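Local coordinates for GTPase activator-like protein (Chaetomium thermophilum, PDB 5HIU), which probably acts, as the fungal TSC2 protein, as a GTPase activator, this chain being the all-helical N-terminal part of it, at residues V40-V51 with N76-E87; I207-C218 with C230-V238. All coordinates share one frame; numbering follows the deposited sequence.

Contact 1 of 2, residues V40-V51 with N76-E87; sequences VLAANKLRFAVV and NARQASWELLIE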
loop_
_atom_site.group_PDB
_atom_site.type_symbol
_atom_site.label_atom_id
_atom_site.label_comp_id
_atom_site.label_asym_id
_atom_site.label_seq_id
_atom_site.Cartn_x
_atom_site.Cartn_y
_atom_site.Cartn_z
ATOM N N VAL A 40 11.579 -41.238 4.950
ATOM C CA VAL A 40 10.311 -40.540 5.027
ATOM C C VAL A 40 9.625 -40.836 6.361
ATOM O O VAL A 40 9.164 -39.935 7.069
ATOM C CB VAL A 40 9.403 -40.912 3.838
ATOM C CG1 VAL A 40 8.001 -40.347 4.024
ATOM C CG2 VAL A 40 10.004 -40.371 2.546
ATOM N N LEU A 41 9.575 -42.103 6.713
ATOM C CA LEU A 41 8.953 -42.517 7.969
ATOM C C LEU A 41 9.728 -41.974 9.185
ATOM O O LEU A 41 9.136 -41.579 10.178
ATOM C CB LEU A 41 8.862 -44.048 8.024
ATOM C CG LEU A 41 8.169 -44.627 9.245
ATOM C CD1 LEU A 41 6.690 -44.326 9.171
ATOM C CD2 LEU A 41 8.418 -46.128 9.355
ATOM N N ALA A 42 11.053 -41.978 9.097
ATOM C CA ALA A 42 11.903 -41.448 10.161
ATOM C C ALA A 42 11.635 -39.960 10.333
ATOM O O ALA A 42 11.425 -39.464 11.454
ATOM C CB ALA A 42 13.364 -41.678 9.822
ATOM N N ALA A 43 11.628 -39.268 9.199
ATOM C CA ALA A 43 11.287 -37.874 9.152
ATOM C C ALA A 43 10.007 -37.616 9.925
ATOM O O ALA A 43 9.930 -36.674 10.720
ATOM C CB ALA A 43 11.136 -37.423 7.707
ATOM N N ASN A 44 8.998 -38.443 9.686
ATOM C CA ASN A 44 7.697 -38.225 10.303
ATOM C C ASN A 44 7.747 -38.461 11.810
ATOM O O ASN A 44 7.101 -37.756 12.577
ATOM C CB ASN A 44 6.626 -39.130 9.670
ATOM C CG ASN A 44 5.994 -38.523 8.437
ATOM O OD1 ASN A 44 5.010 -37.796 8.526
ATOM N ND2 ASN A 44 6.537 -38.836 7.280
ATOM N N LYS A 45 8.503 -39.472 12.227
ATOM C CA LYS A 45 8.616 -39.800 13.644
ATOM C C LYS A 45 9.420 -38.751 14.394
ATOM O O LYS A 45 8.974 -38.230 15.411
ATOM C CB LYS A 45 9.267 -41.155 13.817
ATOM C CG LYS A 45 8.347 -42.289 13.422
ATOM C CD LYS A 45 9.089 -43.594 13.356
ATOM C CE LYS A 45 8.149 -44.760 13.138
ATOM N NZ LYS A 45 8.987 -45.982 13.014
ATOM N N LEU A 46 10.610 -38.445 13.887
ATOM C CA LEU A 46 11.387 -37.313 14.389
ATOM C C LEU A 46 10.564 -36.042 14.478
ATOM O O LEU A 46 10.657 -35.303 15.446
ATOM C CB LEU A 46 12.576 -37.043 13.484
ATOM C CG LEU A 46 13.734 -37.951 13.801
ATOM C CD1 LEU A 46 14.719 -37.973 12.643
ATOM C CD2 LEU A 46 14.380 -37.489 15.091
ATOM N N ARG A 47 9.754 -35.766 13.476
ATOM C CA ARG A 47 8.966 -34.561 13.565
ATOM C C ARG A 47 8.147 -34.597 14.834
ATOM O O ARG A 47 7.919 -33.566 15.447
ATOM C CB ARG A 47 8.073 -34.372 12.358
ATOM C CG ARG A 47 7.422 -33.021 12.345
ATOM C CD ARG A 47 6.528 -32.851 11.142
ATOM N NE ARG A 47 5.219 -33.483 11.302
ATOM C CZ ARG A 47 4.887 -34.692 10.847
ATOM N NH1 ARG A 47 5.766 -35.439 10.191
ATOM N NH2 ARG A 47 3.659 -35.155 11.039
ATOM N N PHE A 48 7.711 -35.788 15.225
ATOM C CA PHE A 48 7.014 -35.982 16.497
ATOM C C PHE A 48 7.973 -35.855 17.684
ATOM O O PHE A 48 7.657 -35.197 18.671
ATOM C CB PHE A 48 6.285 -37.343 16.516
ATOM C CG PHE A 48 4.870 -37.261 16.038
ATOM C CD1 PHE A 48 4.592 -36.865 14.739
ATOM C CD2 PHE A 48 3.817 -37.543 16.889
ATOM C CE1 PHE A 48 3.288 -36.755 14.291
ATOM C CE2 PHE A 48 2.511 -37.434 16.449
ATOM C CZ PHE A 48 2.246 -37.032 15.150
ATOM N N ALA A 49 9.140 -36.485 17.569
ATOM C CA ALA A 49 10.175 -36.465 18.609
ATOM C C ALA A 49 10.644 -35.061 18.946
ATOM O O ALA A 49 10.695 -34.667 20.114
ATOM C CB ALA A 49 11.366 -37.290 18.160
ATOM N N VAL A 50 10.997 -34.318 17.907
ATOM C CA VAL A 50 11.414 -32.933 18.048
ATOM C C VAL A 50 10.323 -32.163 18.776
ATOM O O VAL A 50 10.617 -31.450 19.731
ATOM C CB VAL A 50 11.749 -32.307 16.673
ATOM C CG1 VAL A 50 11.863 -30.794 16.755
ATOM C CG2 VAL A 50 13.032 -32.918 16.115
ATOM N N VAL A 51 9.068 -32.337 18.362
ATOM C CA VAL A 51 7.942 -31.670 19.029
ATOM C C VAL A 51 7.973 -31.957 20.544
ATOM O O VAL A 51 7.670 -31.079 21.364
ATOM C CB VAL A 51 6.570 -32.082 18.409
ATOM C CG1 VAL A 51 5.397 -31.709 19.310
ATOM C CG2 VAL A 51 6.380 -31.446 17.043
ATOM N N ASN A 76 5.749 -36.764 -1.236
ATOM C CA ASN A 76 5.707 -37.361 0.099
ATOM C C ASN A 76 6.990 -37.165 0.870
ATOM O O ASN A 76 6.964 -37.038 2.091
ATOM C CB ASN A 76 5.406 -38.849 0.019
ATOM C CG ASN A 76 6.522 -39.636 -0.638
ATOM O OD1 ASN A 76 7.229 -39.120 -1.494
ATOM N ND2 ASN A 76 6.690 -40.887 -0.234
ATOM N N ALA A 77 8.112 -37.139 0.161
ATOM C CA ALA A 77 9.416 -36.998 0.804
ATOM C C ALA A 77 9.816 -35.548 1.011
ATOM O O ALA A 77 10.515 -35.232 1.968
ATOM C CB ALA A 77 10.493 -37.728 0.001
ATOM N N ARG A 78 9.421 -34.667 0.104
ATOM C CA ARG A 78 9.752 -33.268 0.284
ATOM C C ARG A 78 8.899 -32.794 1.426
ATOM O O ARG A 78 9.386 -32.168 2.346
ATOM C CB ARG A 78 9.477 -32.439 -0.978
ATOM C CG ARG A 78 10.338 -32.808 -2.175
ATOM C CD ARG A 78 10.278 -31.770 -3.278
ATOM N NE ARG A 78 8.925 -31.273 -3.515
ATOM C CZ ARG A 78 7.968 -31.915 -4.175
ATOM N NH1 ARG A 78 8.171 -33.134 -4.665
ATOM N NH2 ARG A 78 6.775 -31.340 -4.317
ATOM N N GLN A 79 7.621 -33.133 1.359
ATOM C CA GLN A 79 6.659 -32.674 2.333
ATOM C C GLN A 79 7.019 -33.096 3.739
ATOM O O GLN A 79 7.116 -32.251 4.625
ATOM C CB GLN A 79 5.239 -33.124 1.950
ATOM C CG GLN A 79 4.658 -32.193 0.890
ATOM C CD GLN A 79 3.366 -32.663 0.263
ATOM O OE1 GLN A 79 2.468 -33.165 0.938
ATOM N NE2 GLN A 79 3.253 -32.472 -1.039
ATOM N N ALA A 80 7.235 -34.385 3.952
ATOM C CA ALA A 80 7.537 -34.880 5.301
ATOM C C ALA A 80 8.840 -34.273 5.848
ATOM O O ALA A 80 9.014 -34.149 7.057
ATOM C CB ALA A 80 7.604 -36.406 5.318
ATOM N N SER A 81 9.744 -33.906 4.946
ATOM C CA SER A 81 10.991 -33.245 5.314
ATOM C C SER A 81 10.769 -31.781 5.688
ATOM O O SER A 81 11.318 -31.299 6.672
ATOM C CB SER A 81 11.996 -33.372 4.160
ATOM O OG SER A 81 13.269 -32.848 4.496
ATOM N N TRP A 82 9.976 -31.068 4.895
ATOM C CA TRP A 82 9.653 -29.671 5.190
ATOM C C TRP A 82 9.049 -29.526 6.557
ATOM O O TRP A 82 9.340 -28.596 7.289
ATOM C CB TRP A 82 8.637 -29.126 4.207
ATOM C CG TRP A 82 9.183 -28.626 2.972
ATOM C CD1 TRP A 82 8.933 -29.099 1.732
ATOM C CD2 TRP A 82 10.042 -27.520 2.816
ATOM N NE1 TRP A 82 9.594 -28.360 0.797
ATOM C CE2 TRP A 82 10.293 -27.379 1.440
ATOM C CE3 TRP A 82 10.651 -26.638 3.704
ATOM C CZ2 TRP A 82 11.118 -26.385 0.928
ATOM C CZ3 TRP A 82 11.475 -25.651 3.195
ATOM C CH2 TRP A 82 11.700 -25.536 1.818
ATOM N N GLU A 83 8.180 -30.452 6.887
ATOM C CA GLU A 83 7.508 -30.418 8.168
ATOM C C GLU A 83 8.456 -30.663 9.314
ATOM O O GLU A 83 8.260 -30.143 10.417
ATOM C CB GLU A 83 6.388 -31.425 8.173
ATOM C CG GLU A 83 5.367 -31.068 7.122
ATOM C CD GLU A 83 4.219 -32.016 7.086
ATOM O OE1 GLU A 83 4.462 -33.253 7.072
ATOM O OE2 GLU A 83 3.087 -31.481 7.049
ATOM N N LEU A 84 9.490 -31.447 9.046
ATOM C CA LEU A 84 10.480 -31.746 10.043
ATOM C C LEU A 84 11.386 -30.539 10.195
ATOM O O LEU A 84 11.800 -30.219 11.312
ATOM C CB LEU A 84 11.270 -32.985 9.640
ATOM C CG LEU A 84 12.592 -33.244 10.360
ATOM C CD1 LEU A 84 12.340 -33.647 11.804
ATOM C CD2 LEU A 84 13.367 -34.318 9.617
ATOM N N LEU A 85 11.701 -29.886 9.072
ATOM C CA LEU A 85 12.595 -28.721 9.077
ATOM C C LEU A 85 11.916 -27.531 9.766
ATOM O O LEU A 85 12.539 -26.778 10.514
ATOM C CB LEU A 85 13.025 -28.357 7.651
ATOM C CG LEU A 85 13.926 -29.342 6.887
ATOM C CD1 LEU A 85 14.281 -28.781 5.514
ATOM C CD2 LEU A 85 15.214 -29.684 7.632
ATOM N N ILE A 86 10.632 -27.393 9.513
ATOM C CA ILE A 86 9.820 -26.355 10.112
ATOM C C ILE A 86 9.844 -26.466 11.626
ATOM O O ILE A 86 9.993 -25.458 12.330
ATOM C CB ILE A 86 8.381 -26.448 9.570
ATOM C CG1 ILE A 86 8.324 -25.753 8.224
ATOM C CG2 ILE A 86 7.379 -25.815 10.513
ATOM C CD1 ILE A 86 7.196 -26.218 7.365
ATOM N N GLU A 87 9.710 -27.684 12.132
ATOM C CA GLU A 87 9.788 -27.881 13.575
ATOM C C GLU A 87 11.185 -27.598 14.078
ATOM O O GLU A 87 11.329 -27.076 15.170
ATOM C CB GLU A 87 9.333 -29.286 13.995
ATOM C CG GLU A 87 7.836 -29.510 13.869
ATOM C CD GLU A 87 7.021 -28.431 14.562
ATOM O OE1 GLU A 87 6.997 -28.425 15.808
ATOM O OE2 GLU A 87 6.409 -27.582 13.864
#
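L84 reaches into the flank of helix 40-51 and carries the apolar part of this contact. Its CG lies opposite the backbone N (chi1 164°), and from there the two methyls part: CD1 packs on L46 CB at 3.8 Å and against the backbone of R47, while CD2 turns to A43. V50 adds a looser contact to CD1. One turn earlier along each helix A43 faces A80, and small side chains let the backbones draw close. At the N-terminal end of the segments V40 spreads its two methyls over the partner helix, CG2 resting 3.7 Å from A77 CB and CG1 near A80 CB.

The polar groups run along the partly exposed edge, and no hydrogen bond crosses between the segments. N44 ND2 donates a hydrogen bond back to V40 O at 2.9 Å, an oxygen that also accepts N44 N from the other face of its plane; the amide thereby stays folded over A80 CB. R47 NH1 in turn bonds N44 OD1 at 3.0 Å, coming from above the carbonyl plane. With its chain bent at chi3 (80°), R47 lays CD against E83 CB, and E83 OE1 sits over one guanidinium face, 4.0 Å from NH1. This is charge attraction without a directed N-H. R47 CG meets E87 CG at 3.8 Å with the methylenes in contact, whereas the E87 carboxylate is salt-bridged through OE2 to K90.

The axes approach to 8.6 Å and run nearly parallel, 22° apart, with the short helix 59-65 between them in sequence and touching V50 and L84. Such side-by-side pairing of parallel helices joined through an intervening helix is consistent with an alpha-solenoid of the HEAT-like kind.

Contact 2 of 2, residues I207-C218 with C230-V238; sequences IAGLIDMLLKIC and CIHVIESLV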
loop_
_atom_site.group_PDB
_atom_site.type_symbol
_atom_site.label_atom_id
_atom_site.label_comp_id
_atom_site.label_asym_id
_atom_site.label_seq_id
_atom_site.Cartn_x
_atom_site.Cartn_y
_atom_site.Cartn_z
ATOM N N ILE A 207 14.758 -1.406 -0.898
ATOM C CA ILE A 207 13.511 -0.745 -0.586
ATOM C C ILE A 207 12.903 -0.116 -1.834
ATOM O O ILE A 207 11.680 -0.181 -2.059
ATOM C CB ILE A 207 13.711 0.290 0.538
ATOM C CG1 ILE A 207 14.003 -0.429 1.860
ATOM C CG2 ILE A 207 12.481 1.176 0.691
ATOM C CD1 ILE A 207 12.923 -1.406 2.300
ATOM N N ALA A 208 13.751 0.485 -2.645
ATOM C CA ALA A 208 13.325 0.947 -3.958
ATOM C C ALA A 208 12.680 -0.224 -4.693
ATOM O O ALA A 208 11.564 -0.103 -5.207
ATOM C CB ALA A 208 14.499 1.496 -4.737
ATOM N N GLY A 209 13.344 -1.377 -4.685
ATOM C CA GLY A 209 12.777 -2.565 -5.310
ATOM C C GLY A 209 11.452 -2.988 -4.672
ATOM O O GLY A 209 10.464 -3.330 -5.347
ATOM N N LEU A 210 11.423 -2.985 -3.353
ATOM C CA LEU A 210 10.253 -3.468 -2.673
ATOM C C LEU A 210 9.072 -2.559 -2.998
ATOM O O LEU A 210 8.013 -3.044 -3.365
ATOM C CB LEU A 210 10.509 -3.544 -1.182
ATOM C CG LEU A 210 9.278 -3.871 -0.357
ATOM C CD1 LEU A 210 8.577 -5.152 -0.811
ATOM C CD2 LEU A 210 9.712 -3.963 1.093
ATOM N N ILE A 211 9.282 -1.247 -2.906
ATOM C CA ILE A 211 8.242 -0.273 -3.202
ATOM C C ILE A 211 7.643 -0.481 -4.579
ATOM O O ILE A 211 6.417 -0.559 -4.702
ATOM C CB ILE A 211 8.767 1.169 -3.079
ATOM C CG1 ILE A 211 8.948 1.533 -1.603
ATOM C CG2 ILE A 211 7.806 2.162 -3.714
ATOM C CD1 ILE A 211 9.999 2.602 -1.368
ATOM N N ASP A 212 8.499 -0.572 -5.606
ATOM C CA ASP A 212 8.039 -0.831 -6.985
ATOM C C ASP A 212 7.111 -2.027 -7.059
ATOM O O ASP A 212 6.062 -1.991 -7.701
ATOM C CB ASP A 212 9.215 -1.126 -7.935
ATOM C CG ASP A 212 10.112 0.053 -8.141
ATOM O OD1 ASP A 212 9.779 1.158 -7.678
ATOM O OD2 ASP A 212 11.173 -0.126 -8.766
ATOM N N MET A 213 7.526 -3.100 -6.416
ATOM C CA MET A 213 6.776 -4.341 -6.453
ATOM C C MET A 213 5.362 -4.160 -5.862
ATOM O O MET A 213 4.378 -4.652 -6.430
ATOM C CB MET A 213 7.562 -5.399 -5.675
ATOM C CG MET A 213 7.088 -6.829 -5.805
ATOM S SD MET A 213 7.214 -7.426 -7.488
ATOM C CE MET A 213 5.496 -7.399 -8.017
ATOM N N LEU A 214 5.261 -3.432 -4.744
ATOM C CA LEU A 214 3.968 -3.218 -4.098
ATOM C C LEU A 214 3.042 -2.353 -4.932
ATOM O O LEU A 214 1.820 -2.538 -4.917
ATOM C CB LEU A 214 4.135 -2.513 -2.779
ATOM C CG LEU A 214 5.020 -3.207 -1.781
ATOM C CD1 LEU A 214 5.547 -2.127 -0.871
ATOM C CD2 LEU A 214 4.263 -4.293 -1.034
ATOM N N LEU A 215 3.619 -1.390 -5.635
ATOM C CA LEU A 215 2.803 -0.475 -6.389
ATOM C C LEU A 215 2.268 -1.159 -7.626
ATOM O O LEU A 215 1.120 -0.940 -8.001
ATOM C CB LEU A 215 3.586 0.770 -6.746
ATOM C CG LEU A 215 4.059 1.560 -5.539
ATOM C CD1 LEU A 215 4.742 2.818 -6.030
ATOM C CD2 LEU A 215 2.945 1.899 -4.552
ATOM N N LYS A 216 3.098 -1.982 -8.254
ATOM C CA LYS A 216 2.653 -2.835 -9.364
ATOM C C LYS A 216 1.370 -3.545 -8.912
ATOM O O LYS A 216 0.281 -3.361 -9.470
ATOM C CB LYS A 216 3.750 -3.856 -9.687
ATOM C CG LYS A 216 3.772 -4.406 -11.103
ATOM C CD LYS A 216 5.037 -5.240 -11.335
ATOM C CE LYS A 216 5.695 -4.880 -12.659
ATOM N NZ LYS A 216 6.796 -5.809 -13.043
ATOM N N ILE A 217 1.503 -4.313 -7.844
ATOM C CA ILE A 217 0.386 -5.067 -7.314
ATOM C C ILE A 217 -0.806 -4.161 -7.012
ATOM O O ILE A 217 -1.946 -4.525 -7.271
ATOM C CB ILE A 217 0.816 -5.853 -6.079
ATOM C CG1 ILE A 217 1.821 -6.932 -6.506
ATOM C CG2 ILE A 217 -0.373 -6.487 -5.386
ATOM C CD1 ILE A 217 2.634 -7.475 -5.353
ATOM N N CYS A 218 -0.543 -2.971 -6.496
ATOM C CA CYS A 218 -1.595 -2.003 -6.254
ATOM C C CYS A 218 -2.382 -1.668 -7.512
ATOM O O CYS A 218 -3.607 -1.677 -7.518
ATOM C CB CYS A 218 -1.014 -0.728 -5.670
ATOM S SG CYS A 218 -0.720 -0.822 -3.889
ATOM N N CYS A 230 -0.996 -4.136 0.737
ATOM C CA CYS A 230 0.047 -3.255 0.237
ATOM C C CYS A 230 0.070 -1.905 0.915
ATOM O O CYS A 230 1.135 -1.318 1.082
ATOM C CB CYS A 230 -0.112 -3.026 -1.258
ATOM S SG CYS A 230 0.147 -4.534 -2.177
ATOM N N ILE A 231 -1.095 -1.392 1.297
ATOM C CA ILE A 231 -1.142 -0.140 2.029
ATOM C C ILE A 231 -0.472 -0.318 3.372
ATOM O O ILE A 231 0.286 0.541 3.826
ATOM C CB ILE A 231 -2.583 0.339 2.241
ATOM C CG1 ILE A 231 -3.148 0.845 0.926
ATOM C CG2 ILE A 231 -2.658 1.466 3.267
ATOM C CD1 ILE A 231 -4.665 0.876 0.925
ATOM N N HIS A 232 -0.774 -1.424 4.027
ATOM C CA HIS A 232 -0.167 -1.700 5.324
ATOM C C HIS A 232 1.332 -1.893 5.194
ATOM O O HIS A 232 2.068 -1.440 6.061
ATOM C CB HIS A 232 -0.886 -2.850 6.034
ATOM C CG HIS A 232 -2.323 -2.531 6.306
ATOM N ND1 HIS A 232 -2.724 -1.314 6.822
ATOM C CD2 HIS A 232 -3.459 -3.228 6.067
ATOM C CE1 HIS A 232 -4.041 -1.289 6.916
ATOM N NE2 HIS A 232 -4.513 -2.436 6.463
ATOM N N VAL A 233 1.797 -2.450 4.072
ATOM C CA VAL A 233 3.232 -2.572 3.881
ATOM C C VAL A 233 3.849 -1.189 3.810
ATOM O O VAL A 233 4.875 -0.929 4.415
ATOM C CB VAL A 233 3.588 -3.432 2.669
ATOM C CG1 VAL A 233 5.013 -3.167 2.203
ATOM C CG2 VAL A 233 3.416 -4.894 3.018
ATOM N N ILE A 234 3.197 -0.294 3.103
ATOM C CA ILE A 234 3.699 1.054 2.929
ATOM C C ILE A 234 3.602 1.828 4.218
ATOM O O ILE A 234 4.517 2.542 4.571
ATOM C CB ILE A 234 2.971 1.775 1.778
ATOM C CG1 ILE A 234 3.454 1.195 0.455
ATOM C CG2 ILE A 234 3.252 3.280 1.797
ATOM C CD1 ILE A 234 2.486 1.453 -0.675
ATOM N N GLU A 235 2.492 1.675 4.926
ATOM C CA GLU A 235 2.367 2.223 6.278
ATOM C C GLU A 235 3.589 1.777 7.062
ATOM O O GLU A 235 4.221 2.576 7.717
ATOM C CB GLU A 235 1.073 1.729 6.903
ATOM C CG GLU A 235 0.713 2.240 8.289
ATOM C CD GLU A 235 -0.564 1.594 8.843
ATOM O OE1 GLU A 235 -1.240 0.823 8.126
ATOM O OE2 GLU A 235 -0.910 1.846 10.011
ATOM N N SER A 236 3.952 0.505 6.962
ATOM C CA SER A 236 5.065 0.004 7.715
ATOM C C SER A 236 6.305 0.733 7.322
ATOM O O SER A 236 7.070 1.174 8.188
ATOM C CB SER A 236 5.289 -1.471 7.467
ATOM O OG SER A 236 4.583 -2.213 8.420
ATOM N N LEU A 237 6.536 0.838 6.019
ATOM C CA LEU A 237 7.740 1.491 5.579
ATOM C C LEU A 237 7.819 2.828 6.256
ATOM O O LEU A 237 8.792 3.117 6.963
ATOM C CB LEU A 237 7.787 1.662 4.071
ATOM C CG LEU A 237 8.232 0.417 3.324
ATOM C CD1 LEU A 237 8.397 0.766 1.855
ATOM C CD2 LEU A 237 9.542 -0.135 3.865
ATOM N N VAL A 238 6.776 3.630 6.085
ATOM C CA VAL A 238 6.824 4.998 6.595
ATOM C C VAL A 238 6.860 5.021 8.113
ATOM O O VAL A 238 7.516 5.844 8.693
ATOM C CB VAL A 238 5.709 5.912 6.034
ATOM C CG1 VAL A 238 5.831 6.026 4.523
ATOM C CG2 VAL A 238 4.330 5.411 6.402
#
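L214 and V233 meet at the middle of this largely aliphatic interface, where both methyls of L214 press on V233 CG1 from the same side: CD1 comes to 3.3 Å of it, a tight approach, and CD2 to 3.5 Å. Past V233, the same CD1 brushes I234 CG1 as the two side chains run by each other in opposite directions. I234 CD1 then reaches L215 CD2, those chains crossing at about a right angle. Further along, L237 forks between two isoleucines, with CD1 on I211 CG1 at 3.6 Å and CD2 on I207 CD1 at 3.9 Å.

The other end is packed with two cysteine side chains. C230 SG, set beside its own backbone N (chi1 -66°), lies against I217 CG2 at 3.8 Å, while C218 SG packs on C230 CB at 3.5 Å. C218 SG and C230 SG are 4.2 Å apart, too far for a disulfide.

The axes run roughly antiparallel, at 153°, and come within 10.1 Å. Helices 204-219 and 224-240 are consecutive in the chain; helix 139-163 touches L210 and I217 of the first, helix 245-261 covers L215 and C218, and helix 266-277 lies along I231 and E235 of the second.

How the contacts relate
Contact 1 lies toward the N-terminal end of the elongated chain and is partly buried; contact 2 sits close to the centre of the chain, and all its touching residues are buried. Their centres are 35 Å apart, they share no helix, and they follow one another in sequence. Contact 1 joins nearly parallel helices with another helix intervening, whereas contact 2 joins successive antiparallel ones. Chemistry follows place: alanines bring the helices of contact 1 close, and charged and amide groups line its outer edge, while contact 2 keeps its helices farther apart with branched aliphatic side chains and cysteines.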